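Local structure of CCMAN5 (Cellulosimicrobium cellulans, 2XSG) at residues 490-495 against 551-556; 498-503 against 509-514; 532-535 against 541-544. The protein hydrolyses mannosides as a bacterial family 92 alpha-mannosidase that probably uncovers mannose-6-phosphate on yeast-made glycans and carries a bound calcium ion. One frame throughout, in Å; residues are numbered along the deposited sequence.

Contact 1 (490-495 against 551-556); sequences WPIEKL and DALVEA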
loop_
_atom_site.group_PDB
_atom_site.type_symbol
_atom_site.label_atom_id
_atom_site.label_comp_id
_atom_site.label_asym_id
_atom_site.label_seq_id
_atom_site.Cartn_x
_atom_site.Cartn_y
_atom_site.Cartn_z
ATOM N N TRP A 490 -26.971 -5.322 -12.199
ATOM C CA TRP A 490 -27.597 -4.096 -12.746
ATOM C C TRP A 490 -26.651 -3.111 -13.479
ATOM O O TRP A 490 -26.994 -2.616 -14.574
ATOM C CB TRP A 490 -28.417 -3.353 -11.672
ATOM C CG TRP A 490 -29.690 -4.054 -11.150
ATOM C CD1 TRP A 490 -30.309 -5.166 -11.674
ATOM C CD2 TRP A 490 -30.502 -3.641 -10.031
ATOM N NE1 TRP A 490 -31.420 -5.476 -10.930
ATOM C CE2 TRP A 490 -31.565 -4.555 -9.925
ATOM C CE3 TRP A 490 -30.421 -2.591 -9.108
ATOM C CZ2 TRP A 490 -32.543 -4.457 -8.929
ATOM C CZ3 TRP A 490 -31.379 -2.489 -8.129
ATOM C CH2 TRP A 490 -32.435 -3.416 -8.044
ATOM N N PRO A 491 -25.465 -2.808 -12.888
ATOM C CA PRO A 491 -24.605 -1.817 -13.540
ATOM C C PRO A 491 -24.209 -2.243 -14.954
ATOM O O PRO A 491 -24.279 -1.431 -15.875
ATOM C CB PRO A 491 -23.374 -1.758 -12.639
ATOM C CG PRO A 491 -23.833 -2.255 -11.331
ATOM C CD PRO A 491 -24.917 -3.241 -11.593
ATOM N N ILE A 492 -23.822 -3.508 -15.119
ATOM C CA ILE A 492 -23.480 -4.036 -16.452
ATOM C C ILE A 492 -24.667 -3.965 -17.427
ATOM O O ILE A 492 -24.533 -3.472 -18.542
ATOM C CB ILE A 492 -22.905 -5.473 -16.393
ATOM C CG1 ILE A 492 -21.485 -5.466 -15.802
ATOM C CG2 ILE A 492 -22.848 -6.100 -17.788
ATOM C CD1 ILE A 492 -21.066 -6.811 -15.238
ATOM N N GLU A 493 -25.822 -4.452 -17.005
ATOM C CA GLU A 493 -26.975 -4.522 -17.900
ATOM C C GLU A 493 -27.507 -3.142 -18.263
ATOM O O GLU A 493 -27.815 -2.886 -19.424
ATOM C CB GLU A 493 -28.083 -5.353 -17.255
ATOM C CG GLU A 493 -29.313 -5.586 -18.115
ATOM C CD GLU A 493 -30.559 -5.747 -17.261
ATOM O OE1 GLU A 493 -30.419 -6.101 -16.064
ATOM O OE2 GLU A 493 -31.673 -5.508 -17.784
ATOM N N LYS A 494 -27.578 -2.254 -17.274
ATOM C CA LYS A 494 -28.278 -0.981 -17.420
ATOM C C LYS A 494 -27.406 0.200 -17.866
ATOM O O LYS A 494 -27.938 1.193 -18.367
ATOM C CB LYS A 494 -29.007 -0.611 -16.111
ATOM C CG LYS A 494 -30.022 -1.643 -15.610
ATOM C CD LYS A 494 -31.412 -1.357 -16.178
ATOM C CE LYS A 494 -32.495 -2.125 -15.425
ATOM N NZ LYS A 494 -32.655 -3.525 -15.912
ATOM N N LEU A 495 -26.087 0.114 -17.662
ATOM C CA LEU A 495 -25.208 1.232 -18.038
ATOM C C LEU A 495 -24.278 0.988 -19.229
ATOM O O LEU A 495 -23.538 1.887 -19.616
ATOM C CB LEU A 495 -24.416 1.759 -16.823
ATOM C CG LEU A 495 -25.242 2.300 -15.657
ATOM C CD1 LEU A 495 -24.323 2.799 -14.555
ATOM C CD2 LEU A 495 -26.163 3.408 -16.124
ATOM N N ASP A 551 -18.354 -12.243 -18.320
ATOM C CA ASP A 551 -19.247 -12.881 -19.288
ATOM C C ASP A 551 -20.429 -11.976 -19.607
ATOM O O ASP A 551 -20.742 -11.756 -20.777
ATOM C CB ASP A 551 -19.749 -14.225 -18.795
ATOM C CG ASP A 551 -20.422 -15.033 -19.907
ATOM O OD1 ASP A 551 -21.651 -14.890 -20.099
ATOM O OD2 ASP A 551 -19.714 -15.794 -20.603
ATOM N N ALA A 552 -21.077 -11.451 -18.565
ATOM C CA ALA A 552 -22.198 -10.542 -18.750
ATOM C C ALA A 552 -21.709 -9.244 -19.396
ATOM O O ALA A 552 -22.406 -8.653 -20.206
ATOM C CB ALA A 552 -22.900 -10.255 -17.417
ATOM N N LEU A 553 -20.500 -8.806 -19.040
ATOM C CA LEU A 553 -19.957 -7.595 -19.636
ATOM C C LEU A 553 -19.728 -7.794 -21.132
ATOM O O LEU A 553 -20.116 -6.936 -21.924
ATOM C CB LEU A 553 -18.684 -7.135 -18.934
ATOM C CG LEU A 553 -18.185 -5.733 -19.285
ATOM C CD1 LEU A 553 -19.175 -4.709 -18.764
ATOM C CD2 LEU A 553 -16.842 -5.486 -18.639
ATOM N N VAL A 554 -19.142 -8.929 -21.517
ATOM C CA VAL A 554 -18.937 -9.247 -22.952
ATOM C C VAL A 554 -20.270 -9.194 -23.727
ATOM O O VAL A 554 -20.351 -8.552 -24.762
ATOM C CB VAL A 554 -18.146 -10.599 -23.172
ATOM C CG1 VAL A 554 -18.149 -11.051 -24.634
ATOM C CG2 VAL A 554 -16.693 -10.463 -22.703
ATOM N N GLU A 555 -21.303 -9.846 -23.202
ATOM C CA GLU A 555 -22.663 -9.784 -23.778
ATOM C C GLU A 555 -23.241 -8.367 -23.858
ATOM O O GLU A 555 -23.760 -7.968 -24.897
ATOM C CB GLU A 555 -23.633 -10.723 -23.037
ATOM C CG GLU A 555 -25.126 -10.416 -23.305
ATOM C CD GLU A 555 -26.075 -11.631 -23.154
ATOM O OE1 GLU A 555 -25.586 -12.779 -23.059
ATOM O OE2 GLU A 555 -27.321 -11.432 -23.146
ATOM N N ALA A 556 -23.140 -7.603 -22.776
ATOM C CA ALA A 556 -23.677 -6.246 -22.772
ATOM C C ALA A 556 -22.948 -5.342 -23.767
ATOM O O ALA A 556 -23.528 -4.379 -24.265
ATOM C CB ALA A 556 -23.634 -5.648 -21.359
#
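Ile492 carries this contact alone from its helix, and three residues of 551-556 receive it. Its CG2 methyl enters between the two alanines one turn apart. It lies 3.7 Å from Ala556 CB and 4.2 Å from Ala552 CB. The same methyl reaches the backbone, with Ile492 CG2 3.5 Å from Ala552 O and 3.7 Å from Leu553 CA. Ile492 CG1 adds a contact of 3.8 Å to Leu553 CD1, and the two side chains cross at about a right angle. Chi1 of -72° places CG2 anti to the backbone N and CG1 anti to the carbonyl carbon. The helix segments run parallel, 3° apart, and their axes approach to 9.2 Å. They join the C-terminal part of helix 478-495 to helix 550-556 within the helix-rich catalytic domain of family 92. On the 551-556 side the contact surface is two alanine methyls and Leu553. Ala556 CB also sits 3.7 Å from Ile492 O, an oxygen that takes a hydrogen bond from Thr496 OG1. Asp549 OD1 accepts a bond from Ala552 N at the start of helix 550-556. Asp546, in the loop before that helix, touches Ile492 as well.

Contact 2 (498-503 against 509-514); sequences PGAWTA and VGLLTP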
loop_
_atom_site.group_PDB
_atom_site.type_symbol
_atom_site.label_atom_id
_atom_site.label_comp_id
_atom_site.label_asym_id
_atom_site.label_seq_id
_atom_site.Cartn_x
_atom_site.Cartn_y
_atom_site.Cartn_z
ATOM N N PRO A 498 -25.191 0.390 -25.888
ATOM C CA PRO A 498 -24.819 -0.252 -27.159
ATOM C C PRO A 498 -24.308 0.761 -28.165
ATOM O O PRO A 498 -24.798 1.882 -28.207
ATOM C CB PRO A 498 -26.143 -0.836 -27.661
ATOM C CG PRO A 498 -26.955 -1.023 -26.417
ATOM C CD PRO A 498 -26.601 0.150 -25.545
ATOM N N GLY A 499 -23.327 0.364 -28.960
ATOM C CA GLY A 499 -22.784 1.217 -30.020
ATOM C C GLY A 499 -22.163 2.519 -29.527
ATOM O O GLY A 499 -22.114 3.501 -30.275
ATOM N N ALA A 500 -21.688 2.529 -28.280
ATOM C CA ALA A 500 -21.003 3.704 -27.710
ATOM C C ALA A 500 -19.717 3.999 -28.475
ATOM O O ALA A 500 -19.335 5.148 -28.608
ATOM C CB ALA A 500 -20.704 3.515 -26.235
ATOM N N TRP A 501 -19.060 2.942 -28.948
ATOM C CA TRP A 501 -17.896 3.056 -29.793
ATOM C C TRP A 501 -18.079 2.129 -30.997
ATOM O O TRP A 501 -18.588 1.017 -30.853
ATOM C CB TRP A 501 -16.605 2.716 -29.028
ATOM C CG TRP A 501 -15.425 2.788 -29.912
ATOM C CD1 TRP A 501 -14.904 3.915 -30.493
ATOM C CD2 TRP A 501 -14.633 1.686 -30.388
ATOM N NE1 TRP A 501 -13.833 3.581 -31.297
ATOM C CE2 TRP A 501 -13.638 2.223 -31.237
ATOM C CE3 TRP A 501 -14.660 0.302 -30.170
ATOM C CZ2 TRP A 501 -12.683 1.416 -31.877
ATOM C CZ3 TRP A 501 -13.702 -0.498 -30.798
ATOM C CH2 TRP A 501 -12.740 0.061 -31.646
ATOM N N THR A 502 -17.681 2.601 -32.179
ATOM C CA THR A 502 -17.786 1.811 -33.411
ATOM C C THR A 502 -16.399 1.426 -33.906
ATOM O O THR A 502 -15.564 2.298 -34.165
ATOM C CB THR A 502 -18.533 2.579 -34.502
ATOM O OG1 THR A 502 -19.887 2.806 -34.087
ATOM C CG2 THR A 502 -18.526 1.792 -35.827
ATOM N N ALA A 503 -16.157 0.121 -34.023
ATOM C CA ALA A 503 -14.868 -0.385 -34.480
ATOM C C ALA A 503 -14.584 -0.035 -35.953
ATOM O O ALA A 503 -15.492 0.374 -36.686
ATOM C CB ALA A 503 -14.770 -1.896 -34.244
ATOM N N VAL A 509 -19.728 -1.547 -30.394
ATOM C CA VAL A 509 -19.172 -1.913 -29.095
ATOM C C VAL A 509 -19.825 -1.103 -27.997
ATOM O O VAL A 509 -19.785 0.130 -28.024
ATOM C CB VAL A 509 -17.641 -1.677 -29.051
ATOM C CG1 VAL A 509 -17.074 -2.113 -27.708
ATOM C CG2 VAL A 509 -16.949 -2.398 -30.240
ATOM N N GLY A 510 -20.428 -1.799 -27.031
ATOM C CA GLY A 510 -21.064 -1.152 -25.894
ATOM C C GLY A 510 -20.071 -0.762 -24.812
ATOM O O GLY A 510 -19.121 -1.497 -24.533
ATOM N N LEU A 511 -20.315 0.382 -24.178
ATOM C CA LEU A 511 -19.414 0.905 -23.144
ATOM C C LEU A 511 -20.186 1.583 -22.030
ATOM O O LEU A 511 -21.216 2.232 -22.270
ATOM C CB LEU A 511 -18.447 1.935 -23.727
ATOM C CG LEU A 511 -17.445 1.593 -24.808
ATOM C CD1 LEU A 511 -16.752 2.892 -25.215
ATOM C CD2 LEU A 511 -16.445 0.572 -24.312
ATOM N N LEU A 512 -19.667 1.450 -20.812
ATOM C CA LEU A 512 -20.158 2.189 -19.669
ATOM C C LEU A 512 -20.338 3.653 -20.054
ATOM O O LEU A 512 -19.403 4.288 -20.552
ATOM C CB LEU A 512 -19.177 2.064 -18.506
ATOM C CG LEU A 512 -19.538 2.792 -17.199
ATOM C CD1 LEU A 512 -20.755 2.139 -16.490
ATOM C CD2 LEU A 512 -18.347 2.813 -16.267
ATOM N N THR A 513 -21.549 4.161 -19.825
ATOM C CA THR A 513 -21.964 5.520 -20.194
ATOM C C THR A 513 -22.939 6.070 -19.127
ATOM O O THR A 513 -23.803 5.331 -18.654
ATOM C CB THR A 513 -22.669 5.509 -21.585
ATOM O OG1 THR A 513 -21.805 4.917 -22.547
ATOM C CG2 THR A 513 -23.019 6.906 -22.070
ATOM N N PRO A 514 -22.803 7.359 -18.732
ATOM C CA PRO A 514 -23.771 7.880 -17.773
ATOM C C PRO A 514 -25.193 7.891 -18.379
ATOM O O PRO A 514 -25.372 8.133 -19.583
ATOM C CB PRO A 514 -23.276 9.307 -17.519
ATOM C CG PRO A 514 -22.564 9.668 -18.796
ATOM C CD PRO A 514 -21.860 8.400 -19.169
#
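Trp501 and Val509 form an antiparallel hydrogen-bonded pair, each backbone serving the other. Trp501 N gives its hydrogen to Val509 O at 3.0 Å, nearly straight at 171° and in the carbonyl plane. Val509 N returns a bond to Trp501 O at 2.8 Å, more bent at the hydrogen (153°). Trp501 O and Val509 O, 3.2 Å apart, are two acceptors and not bonded. Ala500 N comes to 3.1 Å from Val509 O. Ala500 and Trp501 both face Val509, a classic beta bulge. It lies in the antiparallel hairpin of strands 496-497 and 508-512, in the loop between them. Backbone bonds also join Leu511 with Lys497 and Gly510 with Met557. Apolar contacts lie beside the bonds. Trp501 CE3 touches Val509 CG2 at 3.5 Å, and the two side chains lie side by side, pointing the same way. Ala500 CB rests on Leu511 CB at 3.7 Å, and Leu511 CD1 reaches Trp501 CB. Thr513 OG1 donates to Leu511 O at 2.8 Å, from above the carbonyl plane, and is also bonded to His526 NE2. Thr502 OG1 pairs with Gln508 NE2. The Trp501 ring stacks on His569, and Val509 packs on Ala562, so helix 560-570 packs against both. Two main-chain bonds thus satisfy the N and O of Trp501 and Val509 and set the pairing, with the bulge at the corner 498-501.

Contact 3 (532-535 against 541-544); sequences AGLY and QYHW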
loop_
_atom_site.group_PDB
_atom_site.type_symbol
_atom_site.label_atom_id
_atom_site.label_comp_id
_atom_site.label_asym_id
_atom_site.label_seq_id
_atom_site.Cartn_x
_atom_site.Cartn_y
_atom_site.Cartn_z
ATOM N N ALA A 532 -18.257 12.530 -16.501
ATOM C CA ALA A 532 -19.406 11.764 -15.968
ATOM C C ALA A 532 -19.392 11.461 -14.457
ATOM O O ALA A 532 -19.888 10.398 -14.020
ATOM C CB ALA A 532 -19.610 10.471 -16.781
ATOM N N GLY A 533 -18.839 12.383 -13.667
ATOM C CA GLY A 533 -18.800 12.251 -12.210
ATOM C C GLY A 533 -17.794 11.234 -11.683
ATOM O O GLY A 533 -17.804 10.924 -10.491
ATOM N N LEU A 534 -16.932 10.717 -12.562
ATOM C CA LEU A 534 -15.989 9.658 -12.202
ATOM C C LEU A 534 -14.792 10.144 -11.395
ATOM O O LEU A 534 -14.281 11.246 -11.605
ATOM C CB LEU A 534 -15.460 8.935 -13.445
ATOM C CG LEU A 534 -16.404 8.118 -14.323
ATOM C CD1 LEU A 534 -15.641 7.676 -15.551
ATOM C CD2 LEU A 534 -16.965 6.910 -13.596
ATOM N N TYR A 535 -14.329 9.287 -10.488
ATOM C CA TYR A 535 -13.163 9.600 -9.679
ATOM C C TYR A 535 -11.869 8.976 -10.199
ATOM O O TYR A 535 -11.747 7.744 -10.252
ATOM C CB TYR A 535 -13.417 9.216 -8.218
ATOM C CG TYR A 535 -14.181 10.295 -7.478
ATOM C CD1 TYR A 535 -13.506 11.216 -6.662
ATOM C CD2 TYR A 535 -15.577 10.416 -7.609
ATOM C CE1 TYR A 535 -14.208 12.227 -5.989
ATOM C CE2 TYR A 535 -16.277 11.412 -6.950
ATOM C CZ TYR A 535 -15.587 12.321 -6.146
ATOM O OH TYR A 535 -16.271 13.322 -5.488
ATOM N N GLN A 541 -11.842 3.178 -18.741
ATOM C CA GLN A 541 -11.110 2.538 -17.640
ATOM C C GLN A 541 -12.093 1.915 -16.627
ATOM O O GLN A 541 -11.937 0.757 -16.208
ATOM C CB GLN A 541 -10.160 3.552 -16.983
ATOM C CG GLN A 541 -8.998 3.975 -17.916
ATOM C CD GLN A 541 -8.342 5.300 -17.535
ATOM O OE1 GLN A 541 -8.692 5.916 -16.522
ATOM N NE2 GLN A 541 -7.369 5.747 -18.351
ATOM N N TYR A 542 -13.112 2.683 -16.255
ATOM C CA TYR A 542 -14.191 2.181 -15.409
ATOM C C TYR A 542 -15.102 1.160 -16.088
ATOM O O TYR A 542 -15.779 0.391 -15.398
ATOM C CB TYR A 542 -15.034 3.337 -14.881
ATOM C CG TYR A 542 -14.530 3.957 -13.615
ATOM C CD1 TYR A 542 -13.566 4.971 -13.630
ATOM C CD2 TYR A 542 -15.039 3.556 -12.393
ATOM C CE1 TYR A 542 -13.117 5.555 -12.438
ATOM C CE2 TYR A 542 -14.599 4.126 -11.205
ATOM C CZ TYR A 542 -13.651 5.124 -11.237
ATOM O OH TYR A 542 -13.257 5.653 -10.032
ATOM N N HIS A 543 -15.137 1.137 -17.421
ATOM C CA HIS A 543 -15.945 0.144 -18.148
ATOM C C HIS A 543 -15.795 -1.304 -17.624
ATOM O O HIS A 543 -16.793 -2.047 -17.508
ATOM C CB HIS A 543 -15.685 0.182 -19.661
ATOM C CG HIS A 543 -16.519 -0.805 -20.425
ATOM N ND1 HIS A 543 -15.991 -1.940 -20.999
ATOM C CD2 HIS A 543 -17.855 -0.862 -20.644
ATOM C CE1 HIS A 543 -16.957 -2.641 -21.566
ATOM N NE2 HIS A 543 -18.100 -2.011 -21.359
ATOM N N TRP A 544 -14.553 -1.672 -17.305
ATOM C CA TRP A 544 -14.160 -3.032 -16.934
ATOM C C TRP A 544 -14.313 -3.306 -15.429
ATOM O O TRP A 544 -13.914 -4.371 -14.956
ATOM C CB TRP A 544 -12.703 -3.312 -17.375
ATOM C CG TRP A 544 -12.413 -2.885 -18.792
ATOM C CD1 TRP A 544 -11.762 -1.753 -19.195
ATOM C CD2 TRP A 544 -12.779 -3.589 -19.993
ATOM N NE1 TRP A 544 -11.700 -1.707 -20.578
ATOM C CE2 TRP A 544 -12.325 -2.814 -21.089
ATOM C CE3 TRP A 544 -13.458 -4.794 -20.247
ATOM C CZ2 TRP A 544 -12.522 -3.207 -22.416
ATOM C CZ3 TRP A 544 -13.665 -5.177 -21.566
ATOM C CH2 TRP A 544 -13.202 -4.378 -22.634
#
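Leu534 lays its CD2 methyl over one face of the Tyr542 ring. The methyl stands 3.9 Å from the ring centroid and only 14° off the ring normal, so this is a CH-pi contact. It is offset toward the rim, with Leu534 CD2 nearest to Tyr542 CG at 3.8 Å. The second methyl also takes part: Leu534 CD1 lies 3.9 Å from Tyr542 CD1. The two side chains run antiparallel alongside each other. Chi2 of 173° sets Leu534 CD1 anti to CA, and the other branch, CD2, lies over the ring.

The far end of the tyrosine is held by a bond. Tyr542 OH donates to Tyr535 O at 2.6 Å, in the carbonyl plane and on a lone pair. The C=O...donor angle is 138°. The oxygen lies at the edge of the ring, in its plane. One ring is therefore gripped in two ways, by a methyl over its face and by a carbonyl at its hydroxyl. The buried hydroxyl has its hydrogen taken up by main chain.

The contact ties the loop leading into helix 539-542 back onto that short helix, inside the family 92 catalytic domain. Tyr535 contributes its carbonyl, while its ring is turned off the contact, and Tyr535 CB is 4.0 Å from Tyr542 OH. The Tyr535 side chain lies about 6 Å from a bound bis-tris propane molecule. The Tyr542 side chain is about 10 Å from the calcium ion, whose ligands include Asn588, Glu589 and Asp662. Ile590, close to two of these ligands in sequence, touches Tyr542. Leu512 of strand 508-512 packs on it as well.

Contact 3 is the most buried, and its centre is about 22 Å from the centre of the chain. Contacts 1 and 2 are partly buried, with centres about 31 and 34 Å from that point. Contact 1 is apolar between helices. Contact 2 rests on main-chain bonds in a hairpin. Contact 3 mixes a methyl-ring contact with a buried hydroxyl bond. Segment 541-544 of contact 3 lies against both strand 508-512 of contact 2 and helix 550-556 of contact 1. His543 meets Leu511 of the strand, and Leu553 of the helix packs on His543 and Trp544. Leu495 O and Thr513 N, 3.0 Å apart, probably join contacts 1 and 2 by a hydrogen bond.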